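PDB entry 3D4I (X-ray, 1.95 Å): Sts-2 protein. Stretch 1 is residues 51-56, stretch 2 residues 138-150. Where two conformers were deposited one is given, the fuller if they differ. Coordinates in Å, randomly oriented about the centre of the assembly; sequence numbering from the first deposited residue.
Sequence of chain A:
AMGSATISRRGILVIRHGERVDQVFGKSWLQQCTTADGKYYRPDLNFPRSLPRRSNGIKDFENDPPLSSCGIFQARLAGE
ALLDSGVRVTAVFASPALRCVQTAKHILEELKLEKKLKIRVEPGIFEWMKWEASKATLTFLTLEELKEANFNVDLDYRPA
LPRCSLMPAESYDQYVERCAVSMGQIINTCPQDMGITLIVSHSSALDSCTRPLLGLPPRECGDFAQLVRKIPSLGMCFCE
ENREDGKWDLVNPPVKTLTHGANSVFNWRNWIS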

# COMPACT_ATOMS: atom_id res chain seq x y z
N LEU A 51 6.60 -12.53 11.62
CA LEU A 51 6.66 -13.73 10.80
C LEU A 51 5.90 -14.87 11.49
O LEU A 51 5.89 -14.94 12.74
CB LEU A 51 8.11 -14.16 10.55
CG LEU A 51 9.06 -13.16 9.88
CD1 LEU A 51 10.47 -13.76 9.75
CD2 LEU A 51 8.51 -12.75 8.53
N PRO A 52 5.25 -15.75 10.70
CA PRO A 52 4.55 -16.93 11.22
C PRO A 52 5.47 -17.84 12.00
O PRO A 52 6.64 -17.98 11.65
CB PRO A 52 4.11 -17.67 9.95
CG PRO A 52 4.09 -16.67 8.88
CD PRO A 52 5.11 -15.63 9.23
N ARG A 53 4.94 -18.46 13.06
CA ARG A 53 5.65 -19.53 13.77
C ARG A 53 5.99 -20.62 12.78
O ARG A 53 5.13 -21.07 12.01
CB ARG A 53 4.82 -20.09 14.92
CG ARG A 53 5.10 -19.46 16.29
CD ARG A 53 6.25 -20.18 17.01
NE ARG A 53 6.66 -19.48 18.24
CZ ARG A 53 7.46 -18.41 18.27
NH1 ARG A 53 7.92 -17.89 17.14
NH2 ARG A 53 7.79 -17.86 19.43
N ARG A 54 7.25 -21.03 12.77
CA ARG A 54 7.77 -21.89 11.72
C ARG A 54 8.58 -23.03 12.30
O ARG A 54 9.05 -22.96 13.45
CB ARG A 54 8.60 -21.06 10.71
CG ARG A 54 8.88 -21.75 9.37
CD ARG A 54 8.95 -20.76 8.18
NE ARG A 54 9.12 -21.45 6.90
CZ ARG A 54 8.85 -20.94 5.69
NH1 ARG A 54 8.37 -19.72 5.53
NH2 ARG A 54 9.05 -21.69 4.62
N SER A 55 8.72 -24.09 11.52
CA SER A 55 9.68 -25.15 11.83
C SER A 55 11.07 -24.64 11.51
O SER A 55 11.25 -23.84 10.58
CB SER A 55 9.37 -26.43 11.05
OG SER A 55 8.85 -26.13 9.76
N ASN A 56 12.05 -25.08 12.31
CA ASN A 56 13.47 -24.72 12.16
C ASN A 56 13.75 -23.22 12.35
O ASN A 56 14.75 -22.69 11.84
CB ASN A 56 14.07 -25.25 10.83
CG ASN A 56 13.43 -26.57 10.35
OD1 ASN A 56 13.35 -26.82 9.14
ND2 ASN A 56 12.99 -27.41 11.29
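Stretch 2 (138-150) LTFLTLEELKEAN

A single carboxylate, that of Glu-145, does double duty in this contact: it accepts a hydrogen bond from the N-cap residue of its own helix and it anchors a neighbouring extended segment more than eighty residues away in sequence. The principle illustrated is that the first turn of a helix can present a pre-organised acceptor to an irregular chain. Phe-140 and Leu-141 approach as loop; Thr-142 takes the N-cap position, and the helix runs from Leu-143 to Glu-148. Thr-142 OG1 caps the helix by accepting from Glu-145 N at 3.3 Å, and Thr-142 N in return donates to Glu-145 OE1 at 3.1 Å. With OE1 engaged in this way, OE2 accepts a hydrogen bond from Ser-55 OG at 2.7 Å. A water lies within hydrogen-bonding distance of three atoms, its oxygen 2.6 Å from Ser-55 OG, 2.5 Å from Glu-145 OE1 and 2.7 Å from Phe-140 O, so that loop, helix and partner segment meet at one site.

Stretch 1 forms neither helix nor strand; from Leu-51 to Ser-55 its backbone is extended. It runs against the direction of stretch 2, since Pro-52 lies nearest Ala-149, their CA atoms 5.7 Å apart, whereas Arg-54 lies nearest Glu-145, with CA atoms 6.6 Å apart. Pro-52 bridges the two ends of the helical segment: its CB packs 4.1 Å from CB of Ala-149, just past the helix, and 4.0 Å from CD2 of Leu-141, in the loop before it. The CA-to-CB bonds of Pro-52 and Ala-149 both point toward the other stretch, which suits this close packing.

Arg-54 extends the contact to the loop before the helix. Its CA-to-CB bond points sideways, yet the guanidinium comes nearer, and Leu-141 CD1 covers one of its faces, 3.1 Å from Arg-54 NH1. Together the two stretches bury 415 Å².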

# COMPACT_ATOMS: atom_id res chain seq x y z
N LEU A 138 10.94 -28.53 0.45
CA LEU A 138 11.23 -29.09 1.78
C LEU A 138 10.99 -28.05 2.86
O LEU A 138 11.09 -28.34 4.05
CB LEU A 138 12.69 -29.58 1.85
CG LEU A 138 13.13 -30.56 0.75
CD1 LEU A 138 14.61 -30.92 0.90
CD2 LEU A 138 12.26 -31.83 0.75
N THR A 139 10.65 -26.84 2.44
CA THR A 139 10.61 -25.73 3.36
C THR A 139 9.30 -24.91 3.33
O THR A 139 9.21 -23.88 4.00
CB THR A 139 11.92 -24.86 3.23
OG1 THR A 139 12.37 -24.48 4.54
CG2 THR A 139 11.74 -23.63 2.33
N PHE A 140 8.29 -25.37 2.61
CA PHE A 140 6.95 -24.78 2.75
C PHE A 140 6.48 -24.94 4.21
O PHE A 140 6.82 -25.93 4.89
CB PHE A 140 5.91 -25.45 1.84
CG PHE A 140 6.23 -25.37 0.36
CD1 PHE A 140 6.66 -24.18 -0.22
CD2 PHE A 140 6.04 -26.48 -0.46
CE1 PHE A 140 6.95 -24.12 -1.57
CE2 PHE A 140 6.30 -26.43 -1.82
CZ PHE A 140 6.76 -25.25 -2.38
N LEU A 141 5.71 -23.98 4.68
CA LEU A 141 4.94 -24.19 5.90
C LEU A 141 3.98 -25.36 5.70
O LEU A 141 3.37 -25.49 4.64
CB LEU A 141 4.15 -22.93 6.26
CG LEU A 141 4.80 -21.78 7.04
CD1 LEU A 141 5.48 -20.82 6.10
CD2 LEU A 141 3.71 -21.07 7.83
N THR A 142 3.90 -26.23 6.71
CA THR A 142 2.96 -27.34 6.67
C THR A 142 1.58 -26.75 6.89
O THR A 142 1.46 -25.62 7.38
CB THR A 142 3.24 -28.38 7.80
OG1 THR A 142 3.41 -27.68 9.03
CG2 THR A 142 4.51 -29.17 7.51
N LEU A 143 0.54 -27.50 6.54
CA LEU A 143 -0.84 -27.07 6.78
C LEU A 143 -1.14 -26.80 8.25
O LEU A 143 -1.91 -25.89 8.59
CB LEU A 143 -1.82 -28.08 6.18
CG LEU A 143 -1.63 -28.41 4.69
CD1 LEU A 143 -2.63 -29.43 4.19
CD2 LEU A 143 -1.71 -27.16 3.83
N GLU A 144 -0.51 -27.59 9.13
CA GLU A 144 -0.66 -27.43 10.57
C GLU A 144 -0.05 -26.11 11.04
O GLU A 144 -0.67 -25.37 11.81
CB GLU A 144 -0.07 -28.63 11.34
CG GLU A 144 -0.86 -29.92 11.13
CD GLU A 144 -0.76 -30.90 12.30
OE1 GLU A 144 0.32 -30.97 12.96
OE2 GLU A 144 -1.77 -31.60 12.56
N GLU A 145 1.16 -25.82 10.54
CA GLU A 145 1.84 -24.55 10.79
C GLU A 145 1.04 -23.35 10.29
O GLU A 145 0.98 -22.32 10.97
CB GLU A 145 3.25 -24.57 10.18
CG GLU A 145 4.26 -25.34 11.04
CD GLU A 145 5.55 -25.69 10.33
OE1 GLU A 145 5.71 -25.42 9.11
OE2 GLU A 145 6.42 -26.27 11.00
N LEU A 146 0.43 -23.48 9.12
CA LEU A 146 -0.47 -22.45 8.61
C LEU A 146 -1.70 -22.26 9.50
O LEU A 146 -2.07 -21.13 9.78
CB LEU A 146 -0.85 -22.72 7.15
CG LEU A 146 0.29 -22.55 6.12
CD1 LEU A 146 -0.09 -23.17 4.79
CD2 LEU A 146 0.69 -21.09 5.95
N LYS A 147 -2.34 -23.35 9.93
CA LYS A 147 -3.50 -23.20 10.86
C LYS A 147 -3.10 -22.61 12.22
O LYS A 147 -3.84 -21.80 12.78
CB LYS A 147 -4.35 -24.48 11.00
CG LYS A 147 -5.74 -24.32 10.36
CD LYS A 147 -6.71 -25.47 10.65
CE LYS A 147 -7.88 -25.49 9.62
NZ LYS A 147 -8.89 -26.61 9.88
N GLU A 148 -1.92 -23.00 12.72
CA GLU A 148 -1.32 -22.36 13.88
C GLU A 148 -1.30 -20.85 13.66
O GLU A 148 -1.70 -20.07 14.53
CB GLU A 148 0.13 -22.84 14.08
CG GLU A 148 0.32 -24.21 14.73
CD GLU A 148 1.80 -24.67 14.72
OE1 GLU A 148 2.72 -23.81 14.85
OE2 GLU A 148 2.04 -25.90 14.59
N ALA A 149 -0.87 -20.46 12.47
CA ALA A 149 -0.67 -19.05 12.12
C ALA A 149 -1.96 -18.37 11.65
O ALA A 149 -1.92 -17.27 11.08
CB ALA A 149 0.42 -18.93 11.07
N ASN A 150 -3.10 -19.02 11.90
CA ASN A 150 -4.42 -18.46 11.65
C ASN A 150 -4.76 -18.37 10.15
O ASN A 150 -5.48 -17.47 9.73
CB ASN A 150 -4.60 -17.10 12.37
CG ASN A 150 -6.03 -16.57 12.31
OD1 ASN A 150 -7.00 -17.33 12.45
ND2 ASN A 150 -6.16 -15.26 12.11
O HOH W 1 7.48 -26.27 7.51